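PDB 3NT8: ancylostoma secreted protein 1 from Necator americanus, which is a secreted protein with two CAP domains, probably associated with the transition to parasitism by infective hookworm larvae. Local coordinates for residues Ser30-Ser35 against Cys162-Cys167; Leu55-Ser60 against Gly129-Gly134; Met362-Thr367 against Gly391-His396. All coordinates share one frame; numbering follows the deposited sequence.

Contact 1 (Ser30-Ser35 against Cys162-Cys167); sequences SGITDS and CAYKVC
In I32 the first torsion sets CG1 between the backbone N and the carbonyl carbon (chi1 56°) and so turns CG2 anti to the carbonyl carbon, while Y164 has its own CG in the same crowded position (chi1 57°), which brings its ring in front of that methyl. CG2 comes over one face of the ring, 3.6 Å from the Y164 centroid and 15° off the normal, a CH-pi contact shifted slightly toward CE2 and CZ. The other branch of I32 reaches a different residue: CD1 stops 3.1 Å from the carbonyl O of C162, a tight fit. The two branches of I32 thus divide the contact, CG2 on the aromatic face and CD1 against the backbone carbonyl of C162. Polar groups meet through a single water that donates to G31 O at 2.8 Å and to Y164 O at 2.9 Å, the latter also receiving the amide of Q83. The phenol OH of Y164 pairs with D36 OD2. That carboxylate also takes the N-H of T33, whose side chain caps the helix start in return, an arrangement consistent with a capping box. C162 is tied to C175 by a disulfide. The worked lesson is that a strand of the first CAP domain meets the loop that leads into helix 34-52 through apolar side-chain contact, while water serves the G31 and Y164 carbonyls and D36 takes the phenol OH and the T33 N-H.

Contact 2 (Leu55-Ser60 against Gly129-Gly134); sequences LEDSNS and GAKKNG
N59 presses its side-chain amide against G134: CG lies 3.5 Å from G134 CA, with OD1 equally near and ND2 barely farther, so the alpha carbon sits above the face of the amide. The first torsion of N59 places CG between the backbone N and the carbonyl carbon (chi1 55°), over the end of the short helix. Its own alpha carbon makes a CA-H...O contact of 3.2 Å with K131 O, and a water accepts from N59 ND2 and donates to K132 O. Beside this, D57 and K131 run side by side, pointing the same way. K131 CD packs 3.4 Å from the carbonyl O of S58, and bends in the chain leave NZ 3.8 Å from D57 OD2, a long salt bridge. The other carboxylate oxygen, D57 OD1, has a partner in K62.

The second shell fixes the helix end. G134 is the first residue to leave helical geometry, with positive phi (101°), an angle suited to glycine, and N133 folds its side chain back so that ND2 donates to G129 O at 3.1 Å. That oxygen also accepts the backbone N-H of N133. On the loop side, E56 bridges R50 and W127 with its two oxygens. The contact therefore lies at the surface of the first CAP domain, where the loop between helix 34-52 and strand 66-67 rests on helix 129-133, with E56 linking the loop back to helix 34-52 and to helix 119-127.

Contact 3 (Met362-Thr367 against Gly391-His396); sequences MAWDTT and GNYMGH
W364 meets G391 within the GHYTQMAWDTT stretch, which matches the first CRISP-family signature, in the second CAP domain. CH-pi contact comes first: G391 CA stands 3.3 Å from the centroid of the five-membered ring, only 4° off its normal. Glycine has no side chain here, and the backbone can settle directly on the indole. Next along the same face, N392 N lies 3.4 Å from CZ3. Aromatic packing follows. The edge of W364 is directed toward the face of Y393 in an offset edge-to-face pair, with planes at 83° and CZ2 3.7 Å from Y393 CD2. H396 ND1 also approaches CZ2, loosely. The loop is shaped for this by a type II turn from Y393 to H396, closed by H396 N donating to Y393 O, with G395 at its positive-phi corner.

Polar interactions hold the frame around the indole. Q361 binds both T367 OG1 and G391 N, and T360 OG1 hydrogen-bonds to N392 OD1, so Q361 bridges the two segments and its neighbour T360 holds N392. At the tyrosine tip, a water lies 2.6 Å from T366 OG1 and 3.1 Å from Y393 OH.

Overall arrangement
The three contacts grade from interior to surface. Contact 1 is buried, contact 3 partly so, and contact 2 lies at the surface. Contacts 1 and 2 belong to the first CAP domain, contact 2 nested in the loop that contact 1 closes, and they use the loops that enter and leave helix 34-52; their centres are about 29 Å apart. Contact 3 lies in the second domain, its centre about 54 Å from that of contact 1, across the middle of the chain. Chemistry follows place: one methyl on a ring in contact 1, glycine and aromatic packing in contact 3, and amide packing with a long salt bridge in contact 2. A single bridging water recurs in each.

Contact 1 (Ser30-Ser35 against Cys162-Cys167)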
ATOM      1  N   SER A  30     -31.713  -1.335   6.722  1.00 22.17           N
ATOM      2  CA  SER A  30     -32.851  -0.563   6.183  1.00 21.83           C
ATOM      3  C   SER A  30     -32.560   0.990   6.042  1.00 20.29           C
ATOM      4  O   SER A  30     -33.438   1.746   5.660  1.00 20.06           O
ATOM      5  CB  SER A  30     -34.121  -0.822   7.033  1.00 21.78           C
ATOM      6  OG  SER A  30     -33.957  -0.295   8.347  1.00 26.55           O
ATOM      7  N   GLY A  31     -31.352   1.430   6.417  1.00 18.37           N
ATOM      8  CA  GLY A  31     -30.923   2.849   6.380  1.00 17.89           C
ATOM      9  C   GLY A  31     -30.864   3.356   4.931  1.00 17.54           C
ATOM     10  O   GLY A  31     -31.196   4.528   4.624  1.00 17.50           O
ATOM     11  N   ILE A  32     -30.471   2.474   4.015  1.00 14.41           N
ATOM     12  CA  ILE A  32     -30.487   2.874   2.596  1.00 15.17           C
ATOM     13  C   ILE A  32     -31.195   1.783   1.806  1.00 15.60           C
ATOM     14  O   ILE A  32     -31.410   0.691   2.370  1.00 14.11           O
ATOM     15  CB  ILE A  32     -29.090   3.203   2.076  1.00 13.94           C
ATOM     16  CG1 ILE A  32     -28.116   2.017   2.274  1.00 12.17           C
ATOM     17  CG2 ILE A  32     -28.549   4.452   2.850  1.00 13.81           C
ATOM     18  CD1 ILE A  32     -26.728   2.214   1.470  1.00 10.54           C
ATOM     19  N   THR A  33     -31.621   2.101   0.565  1.00 15.83           N
ATOM     20  CA  THR A  33     -32.216   1.062  -0.309  1.00 16.77           C
ATOM     21  C   THR A  33     -31.216   0.342  -1.256  1.00 16.49           C
ATOM     22  O   THR A  33     -30.107   0.796  -1.438  1.00 16.31           O
ATOM     23  CB  THR A  33     -33.348   1.619  -1.140  1.00 15.48           C
ATOM     24  OG1 THR A  33     -32.796   2.467  -2.161  1.00 18.67           O
ATOM     25  CG2 THR A  33     -34.268   2.435  -0.237  1.00 16.75           C
ATOM     26  N   ASP A  34     -31.646  -0.744  -1.911  1.00 18.13           N
ATOM     27  CA  ASP A  34     -30.790  -1.378  -2.941  1.00 19.24           C
ATOM     28  C   ASP A  34     -30.512  -0.455  -4.077  1.00 19.63           C
ATOM     29  O   ASP A  34     -29.419  -0.484  -4.653  1.00 20.10           O
ATOM     30  CB  ASP A  34     -31.338  -2.701  -3.437  1.00 20.09           C
ATOM     31  CG  ASP A  34     -31.067  -3.815  -2.462  1.00 23.91           C
ATOM     32  OD1 ASP A  34     -30.425  -3.531  -1.408  1.00 29.48           O
ATOM     33  OD2 ASP A  34     -31.523  -4.957  -2.715  1.00 27.74           O
ATOM     34  N   SER A  35     -31.472   0.402  -4.355  1.00 18.90           N
ATOM     35  CA  SER A  35     -31.349   1.342  -5.426  1.00 18.11           C
ATOM     36  C   SER A  35     -30.246   2.344  -5.107  1.00 18.32           C
ATOM     37  O   SER A  35     -29.535   2.824  -6.001  1.00 17.72           O
ATOM     38  CB  SER A  35     -32.697   2.049  -5.646  1.00 17.60           C
ATOM     39  OG  SER A  35     -32.509   2.968  -6.665  1.00 17.44           O
ATOM     40  N   CYS A 162     -21.156   2.140   1.573  1.00 20.84           N
ATOM     41  CA  CYS A 162     -21.653   3.517   1.722  1.00 21.32           C
ATOM     42  C   CYS A 162     -23.028   3.536   2.441  1.00 21.53           C
ATOM     43  O   CYS A 162     -23.765   2.529   2.384  1.00 20.96           O
ATOM     44  CB  CYS A 162     -21.753   4.261   0.375  1.00 20.46           C
ATOM     45  SG  CYS A 162     -20.399   4.206  -0.810  1.00 20.60           S
ATOM     46  N   ALA A 163     -23.351   4.692   3.050  1.00 19.74           N
ATOM     47  CA  ALA A 163     -24.582   4.939   3.756  1.00 20.53           C
ATOM     48  C   ALA A 163     -24.818   6.460   3.904  1.00 20.59           C
ATOM     49  O   ALA A 163     -23.853   7.206   3.895  1.00 22.14           O
ATOM     50  CB  ALA A 163     -24.534   4.218   5.160  1.00 20.09           C
ATOM     51  N   TYR A 164     -26.079   6.923   3.948  1.00 20.45           N
ATOM     52  CA  TYR A 164     -26.414   8.301   4.363  1.00 19.85           C
ATOM     53  C   TYR A 164     -27.311   8.246   5.626  1.00 20.27           C
ATOM     54  O   TYR A 164     -27.812   7.192   5.959  1.00 21.08           O
ATOM     55  CB  TYR A 164     -27.044   9.136   3.252  1.00 19.87           C
ATOM     56  CG  TYR A 164     -28.299   8.511   2.677  1.00 19.80           C
ATOM     57  CD1 TYR A 164     -29.505   8.460   3.422  1.00 21.80           C
ATOM     58  CD2 TYR A 164     -28.267   7.910   1.447  1.00 18.07           C
ATOM     59  CE1 TYR A 164     -30.644   7.840   2.912  1.00 23.55           C
ATOM     60  CE2 TYR A 164     -29.386   7.280   0.928  1.00 25.83           C
ATOM     61  CZ  TYR A 164     -30.575   7.246   1.673  1.00 23.15           C
ATOM     62  OH  TYR A 164     -31.670   6.616   1.173  1.00 22.93           O
ATOM     63  N   LYS A 165     -27.396   9.347   6.379  1.00 21.03           N
ATOM     64  CA  LYS A 165     -28.315   9.492   7.500  1.00 21.84           C
ATOM     65  C   LYS A 165     -28.851  10.901   7.520  1.00 23.35           C
ATOM     66  O   LYS A 165     -28.064  11.823   7.455  1.00 23.99           O
ATOM     67  CB  LYS A 165     -27.606   9.215   8.808  1.00 22.93           C
ATOM     68  CG  LYS A 165     -28.491   9.184  10.029  1.00 20.88           C
ATOM     69  CD  LYS A 165     -29.483   8.043  10.034  1.00 16.58           C
ATOM     70  CE  LYS A 165     -30.265   8.133  11.380  1.00 23.30           C
ATOM     71  NZ  LYS A 165     -31.178   6.965  11.690  1.00 25.41           N
ATOM     72  N   VAL A 166     -30.184  11.054   7.606  1.00 24.02           N
ATOM     73  CA  VAL A 166     -30.824  12.350   7.828  1.00 25.01           C
ATOM     74  C   VAL A 166     -30.831  12.730   9.352  1.00 26.00           C
ATOM     75  O   VAL A 166     -31.161  11.914  10.211  1.00 25.23           O
ATOM     76  CB  VAL A 166     -32.267  12.400   7.224  1.00 24.61           C
ATOM     77  CG1 VAL A 166     -32.929  13.731   7.460  1.00 24.88           C
ATOM     78  CG2 VAL A 166     -32.220  12.133   5.728  1.00 25.30           C
ATOM     79  N   CYS A 167     -30.436  13.965   9.675  1.00 25.68           N
ATOM     80  CA  CYS A 167     -30.549  14.421  11.053  1.00 27.01           C
ATOM     81  C   CYS A 167     -31.312  15.718  11.093  1.00 27.35           C
ATOM     82  O   CYS A 167     -30.726  16.780  11.250  1.00 27.81           O
ATOM     83  CB  CYS A 167     -29.174  14.594  11.696  1.00 26.99           C
ATOM     84  SG  CYS A 167     -28.190  13.127  11.713  1.00 32.55           S
TER
HETATM   85  O   HOH W   1     -30.559   6.379   6.557  1.00 28.25           O

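Contact 2 (Leu55-Ser60 against Gly129-Gly134)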
ATOM      1  N   LEU A  55     -10.067   7.519 -20.561  1.00 24.85           N
ATOM      2  CA  LEU A  55     -11.135   8.359 -21.076  1.00 24.72           C
ATOM      3  C   LEU A  55     -11.543   9.516 -20.149  1.00 24.06           C
ATOM      4  O   LEU A  55     -12.358  10.346 -20.544  1.00 24.06           O
ATOM      5  CB  LEU A  55     -12.368   7.509 -21.373  1.00 25.37           C
ATOM      6  CG  LEU A  55     -12.260   6.464 -22.486  1.00 27.48           C
ATOM      7  CD1 LEU A  55     -13.450   5.556 -22.330  1.00 27.83           C
ATOM      8  CD2 LEU A  55     -12.218   7.086 -23.914  1.00 29.57           C
ATOM      9  N   GLU A  56     -10.963   9.578 -18.952  1.00 21.96           N
ATOM     10  CA  GLU A  56     -11.399  10.514 -17.945  1.00 21.36           C
ATOM     11  C   GLU A  56     -10.589  11.807 -18.028  1.00 20.96           C
ATOM     12  O   GLU A  56      -9.322  11.812 -18.068  1.00 18.32           O
ATOM     13  CB  GLU A  56     -11.253   9.850 -16.570  1.00 22.19           C
ATOM     14  CG  GLU A  56     -11.817  10.596 -15.387  1.00 23.57           C
ATOM     15  CD  GLU A  56     -13.329  10.749 -15.431  1.00 25.36           C
ATOM     16  OE1 GLU A  56     -14.038   9.816 -15.799  1.00 26.36           O
ATOM     17  OE2 GLU A  56     -13.797  11.828 -15.083  1.00 27.52           O
ATOM     18  N   ASP A  57     -11.339  12.900 -17.997  1.00 19.43           N
ATOM     19  CA  ASP A  57     -10.787  14.212 -18.029  1.00 19.44           C
ATOM     20  C   ASP A  57      -9.923  14.523 -16.841  1.00 19.88           C
ATOM     21  O   ASP A  57     -10.221  14.126 -15.687  1.00 20.32           O
ATOM     22  CB  ASP A  57     -11.892  15.270 -18.175  1.00 19.96           C
ATOM     23  CG  ASP A  57     -12.440  15.318 -19.567  1.00 19.98           C
ATOM     24  OD1 ASP A  57     -11.970  14.536 -20.468  1.00 22.97           O
ATOM     25  OD2 ASP A  57     -13.358  16.109 -19.759  1.00 24.15           O
ATOM     26  N   SER A  58      -8.880  15.278 -17.131  1.00 18.01           N
ATOM     27  CA  SER A  58      -8.048  15.919 -16.125  1.00 18.94           C
ATOM     28  C   SER A  58      -8.194  17.460 -16.172  1.00 19.26           C
ATOM     29  O   SER A  58      -9.073  17.967 -16.819  1.00 19.93           O
ATOM     30  CB  SER A  58      -6.608  15.466 -16.303  1.00 17.80           C
ATOM     31  OG  SER A  58      -5.813  15.756 -15.175  1.00 21.08           O
ATOM     32  N   ASN A  59      -7.379  18.214 -15.451  1.00 20.68           N
ATOM     33  CA  ASN A  59      -7.471  19.672 -15.555  1.00 21.62           C
ATOM     34  C   ASN A  59      -6.972  20.149 -16.914  1.00 23.14           C
ATOM     35  O   ASN A  59      -7.351  21.237 -17.347  1.00 22.62           O
ATOM     36  CB  ASN A  59      -6.641  20.340 -14.482  1.00 22.06           C
ATOM     37  CG  ASN A  59      -5.184  19.867 -14.505  1.00 23.95           C
ATOM     38  OD1 ASN A  59      -4.847  18.807 -15.055  1.00 23.22           O
ATOM     39  ND2 ASN A  59      -4.324  20.643 -13.890  1.00 30.34           N
ATOM     40  N   SER A  60      -6.132  19.357 -17.568  1.00 23.84           N
ATOM     41  CA  SER A  60      -5.559  19.787 -18.826  1.00 27.19           C
ATOM     42  C   SER A  60      -5.753  18.781 -19.923  1.00 27.52           C
ATOM     43  O   SER A  60      -6.046  19.167 -21.026  1.00 32.82           O
ATOM     44  CB  SER A  60      -4.075  20.160 -18.725  1.00 27.01           C
ATOM     45  OG  SER A  60      -3.635  20.792 -19.924  1.00 29.99           O
ATOM     46  N   GLY A 129     -12.026  16.295  -7.625  1.00 20.67           N
ATOM     47  CA  GLY A 129     -10.671  16.518  -7.174  1.00 20.66           C
ATOM     48  C   GLY A 129      -9.682  16.586  -8.334  1.00 21.66           C
ATOM     49  O   GLY A 129      -8.900  17.526  -8.428  1.00 20.74           O
ATOM     50  N   ALA A 130      -9.775  15.617  -9.246  1.00 22.69           N
ATOM     51  CA  ALA A 130      -8.785  15.421 -10.263  1.00 23.33           C
ATOM     52  C   ALA A 130      -8.928  16.406 -11.393  1.00 24.95           C
ATOM     53  O   ALA A 130      -7.923  16.850 -11.950  1.00 25.49           O
ATOM     54  CB  ALA A 130      -8.898  14.052 -10.776  1.00 23.51           C
ATOM     55  N   LYS A 131     -10.165  16.716 -11.764  1.00 25.17           N
ATOM     56  CA  LYS A 131     -10.431  17.645 -12.823  1.00 27.25           C
ATOM     57  C   LYS A 131     -10.103  19.059 -12.414  1.00 27.75           C
ATOM     58  O   LYS A 131      -9.692  19.863 -13.242  1.00 27.93           O
ATOM     59  CB  LYS A 131     -11.919  17.555 -13.221  1.00 27.56           C
ATOM     60  CG  LYS A 131     -12.361  18.606 -14.235  1.00 29.87           C
ATOM     61  CD  LYS A 131     -12.213  18.156 -15.647  1.00 35.02           C
ATOM     62  CE  LYS A 131     -12.973  19.071 -16.599  1.00 36.85           C
ATOM     63  NZ  LYS A 131     -14.311  18.518 -16.943  1.00 39.45           N
ATOM     64  N   LYS A 132     -10.319  19.385 -11.148  1.00 28.51           N
ATOM     65  CA  LYS A 132     -10.096  20.746 -10.685  1.00 30.39           C
ATOM     66  C   LYS A 132      -8.641  21.085 -10.389  1.00 30.48           C
ATOM     67  O   LYS A 132      -8.207  22.176 -10.692  1.00 31.82           O
ATOM     68  CB  LYS A 132     -11.007  21.071  -9.502  1.00 30.50           C
ATOM     69  CG  LYS A 132     -12.474  21.317  -9.941  1.00 35.10           C
ATOM     70  CD  LYS A 132     -13.251  22.024  -8.807  1.00 43.69           C
ATOM     71  CE  LYS A 132     -14.729  22.292  -9.152  1.00 47.22           C
ATOM     72  NZ  LYS A 132     -15.537  21.035  -9.298  1.00 48.14           N
ATOM     73  N   ASN A 133      -7.899  20.133  -9.823  1.00 31.01           N
ATOM     74  CA  ASN A 133      -6.486  20.312  -9.391  1.00 31.52           C
ATOM     75  C   ASN A 133      -5.410  19.661 -10.266  1.00 30.47           C
ATOM     76  O   ASN A 133      -4.302  20.160 -10.399  1.00 30.50           O
ATOM     77  CB  ASN A 133      -6.329  19.767  -7.973  1.00 31.68           C
ATOM     78  CG  ASN A 133      -7.190  20.503  -6.988  1.00 36.15           C
ATOM     79  OD1 ASN A 133      -6.964  21.696  -6.727  1.00 37.30           O
ATOM     80  ND2 ASN A 133      -8.211  19.802  -6.422  1.00 38.74           N
ATOM     81  N   GLY A 134      -5.744  18.507 -10.817  1.00 29.83           N
ATOM     82  CA  GLY A 134      -4.878  17.811 -11.743  1.00 27.72           C
ATOM     83  C   GLY A 134      -4.228  16.720 -10.935  1.00 26.45           C
ATOM     84  O   GLY A 134      -4.319  16.731  -9.719  1.00 25.54           O
TER
HETATM   85  O   HOH W   2      -5.732  22.689 -12.195  1.00 35.04           O

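Contact 3 (Met362-Thr367 against Gly391-His396)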
ATOM      1  N   MET A 362      17.358  -2.440   3.420  1.00  9.39           N
ATOM      2  CA  MET A 362      16.707  -3.335   2.439  1.00 10.63           C
ATOM      3  C   MET A 362      17.679  -3.735   1.291  1.00 11.56           C
ATOM      4  O   MET A 362      17.639  -4.878   0.787  1.00 11.52           O
ATOM      5  CB  MET A 362      15.441  -2.699   1.869  1.00 11.48           C
ATOM      6  CG  MET A 362      14.283  -2.631   2.850  1.00 10.88           C
ATOM      7  SD  MET A 362      12.773  -1.926   2.092  1.00 16.78           S
ATOM      8  CE  MET A 362      12.302  -3.171   0.864  1.00  2.51           C
ATOM      9  N   ALA A 363      18.538  -2.802   0.880  1.00 10.96           N
ATOM     10  CA  ALA A 363      19.451  -3.006  -0.226  1.00 10.90           C
ATOM     11  C   ALA A 363      20.811  -3.534   0.221  1.00 12.49           C
ATOM     12  O   ALA A 363      21.670  -3.754  -0.627  1.00 13.32           O
ATOM     13  CB  ALA A 363      19.667  -1.701  -0.977  1.00  9.60           C
ATOM     14  N   TRP A 364      21.003  -3.735   1.527  1.00 13.04           N
ATOM     15  CA  TRP A 364      22.322  -4.157   2.075  1.00 15.73           C
ATOM     16  C   TRP A 364      22.757  -5.555   1.621  1.00 17.36           C
ATOM     17  O   TRP A 364      22.070  -6.567   1.906  1.00 17.71           O
ATOM     18  CB  TRP A 364      22.314  -4.072   3.604  1.00 14.78           C
ATOM     19  CG  TRP A 364      23.653  -3.677   4.177  1.00 14.85           C
ATOM     20  CD1 TRP A 364      24.679  -4.526   4.563  1.00 10.33           C
ATOM     21  CD2 TRP A 364      24.134  -2.348   4.390  1.00 14.40           C
ATOM     22  NE1 TRP A 364      25.755  -3.798   5.016  1.00 11.24           N
ATOM     23  CE2 TRP A 364      25.450  -2.459   4.930  1.00 14.66           C
ATOM     24  CE3 TRP A 364      23.606  -1.070   4.149  1.00 13.79           C
ATOM     25  CZ2 TRP A 364      26.237  -1.323   5.252  1.00 14.42           C
ATOM     26  CZ3 TRP A 364      24.384   0.054   4.500  1.00 13.99           C
ATOM     27  CH2 TRP A 364      25.677  -0.089   5.038  1.00 14.67           C
ATOM     28  N   ASP A 365      23.879  -5.617   0.894  1.00 18.81           N
ATOM     29  CA  ASP A 365      24.192  -6.850   0.188  1.00 19.83           C
ATOM     30  C   ASP A 365      24.498  -8.019   1.091  1.00 20.08           C
ATOM     31  O   ASP A 365      24.202  -9.142   0.721  1.00 20.98           O
ATOM     32  CB  ASP A 365      25.266  -6.684  -0.920  1.00 20.47           C
ATOM     33  CG  ASP A 365      26.604  -6.254  -0.409  1.00 20.40           C
ATOM     34  OD1 ASP A 365      26.689  -5.722   0.667  1.00 24.14           O
ATOM     35  OD2 ASP A 365      27.603  -6.360  -1.124  1.00 25.91           O
ATOM     36  N   THR A 366      25.153  -7.768   2.226  1.00 19.59           N
ATOM     37  CA  THR A 366      25.511  -8.853   3.172  1.00 18.79           C
ATOM     38  C   THR A 366      24.335  -9.325   3.987  1.00 17.24           C
ATOM     39  O   THR A 366      24.377 -10.427   4.493  1.00 17.78           O
ATOM     40  CB  THR A 366      26.700  -8.530   4.105  1.00 17.71           C
ATOM     41  OG1 THR A 366      26.458  -7.308   4.819  1.00 19.13           O
ATOM     42  CG2 THR A 366      27.974  -8.400   3.244  1.00 23.08           C
ATOM     43  N   THR A 367      23.298  -8.500   4.109  1.00 16.53           N
ATOM     44  CA  THR A 367      22.037  -8.901   4.752  1.00 15.88           C
ATOM     45  C   THR A 367      21.251  -9.928   3.883  1.00 17.42           C
ATOM     46  O   THR A 367      21.020  -9.679   2.700  1.00 18.62           O
ATOM     47  CB  THR A 367      21.166  -7.654   4.992  1.00 16.30           C
ATOM     48  OG1 THR A 367      21.907  -6.733   5.835  1.00 13.91           O
ATOM     49  CG2 THR A 367      19.829  -8.037   5.647  1.00 15.54           C
ATOM     50  N   GLY A 391      22.806  -4.385   8.424  1.00 20.27           N
ATOM     51  CA  GLY A 391      23.704  -3.463   7.729  1.00 18.57           C
ATOM     52  C   GLY A 391      23.759  -2.114   8.401  1.00 17.43           C
ATOM     53  O   GLY A 391      23.932  -2.024   9.606  1.00 18.43           O
ATOM     54  N   ASN A 392      23.685  -1.053   7.611  1.00 17.86           N
ATOM     55  CA  ASN A 392      23.716   0.303   8.117  1.00 17.36           C
ATOM     56  C   ASN A 392      24.995   0.557   8.917  1.00 18.76           C
ATOM     57  O   ASN A 392      25.010   1.304   9.928  1.00 20.10           O
ATOM     58  CB  ASN A 392      22.446   0.698   8.888  1.00 16.19           C
ATOM     59  CG  ASN A 392      21.230   0.870   7.984  1.00 18.49           C
ATOM     60  OD1 ASN A 392      21.225   0.454   6.834  1.00 21.99           O
ATOM     61  ND2 ASN A 392      20.197   1.459   8.509  1.00 18.26           N
ATOM     62  N   TYR A 393      26.079  -0.011   8.436  1.00 18.06           N
ATOM     63  CA  TYR A 393      27.379   0.394   8.907  1.00 20.70           C
ATOM     64  C   TYR A 393      27.727   1.791   8.353  1.00 20.74           C
ATOM     65  O   TYR A 393      27.848   1.948   7.138  1.00 20.25           O
ATOM     66  CB  TYR A 393      28.433  -0.630   8.432  1.00 20.17           C
ATOM     67  CG  TYR A 393      28.146  -2.081   8.715  1.00 21.82           C
ATOM     68  CD1 TYR A 393      27.779  -2.495   9.987  1.00 26.05           C
ATOM     69  CD2 TYR A 393      28.333  -3.066   7.721  1.00 23.98           C
ATOM     70  CE1 TYR A 393      27.571  -3.799  10.288  1.00 24.05           C
ATOM     71  CE2 TYR A 393      28.117  -4.397   7.993  1.00 22.80           C
ATOM     72  CZ  TYR A 393      27.723  -4.755   9.302  1.00 26.49           C
ATOM     73  OH  TYR A 393      27.486  -6.054   9.664  1.00 28.61           O
ATOM     74  N   MET A 394      27.913   2.769   9.248  1.00 22.34           N
ATOM     75  CA  MET A 394      28.213   4.161   8.874  1.00 23.73           C
ATOM     76  C   MET A 394      29.599   4.296   8.285  1.00 23.42           C
ATOM     77  O   MET A 394      30.604   3.921   8.908  1.00 23.31           O
ATOM     78  CB  MET A 394      28.077   5.139  10.052  1.00 24.41           C
ATOM     79  CG  MET A 394      26.686   5.274  10.621  1.00 29.57           C
ATOM     80  SD  MET A 394      25.374   5.729   9.436  1.00 39.92           S
ATOM     81  CE  MET A 394      25.957   7.333   8.946  1.00 34.34           C
ATOM     82  N   GLY A 395      29.615   4.844   7.075  1.00 23.60           N
ATOM     83  CA  GLY A 395      30.830   5.054   6.307  1.00 23.24           C
ATOM     84  C   GLY A 395      31.099   3.909   5.348  1.00 23.74           C
ATOM     85  O   GLY A 395      32.131   3.917   4.648  1.00 24.32           O
ATOM     86  N   HIS A 396      30.192   2.925   5.304  1.00 21.63           N
ATOM     87  CA  HIS A 396      30.389   1.735   4.432  1.00 20.16           C
ATOM     88  C   HIS A 396      29.436   1.781   3.235  1.00 19.52           C
ATOM     89  O   HIS A 396      28.358   2.396   3.324  1.00 18.12           O
ATOM     90  CB  HIS A 396      30.101   0.480   5.230  1.00 20.32           C
ATOM     91  CG  HIS A 396      30.629  -0.780   4.620  1.00 23.33           C
ATOM     92  ND1 HIS A 396      30.011  -1.404   3.557  1.00 20.04           N
ATOM     93  CD2 HIS A 396      31.685  -1.569   4.963  1.00 24.31           C
ATOM     94  CE1 HIS A 396      30.669  -2.510   3.257  1.00 23.66           C
ATOM     95  NE2 HIS A 396      31.686  -2.634   4.094  1.00 27.31           N
TER
HETATM   96  O   HOH W   3      25.861  -7.175   7.310  1.00 25.53           O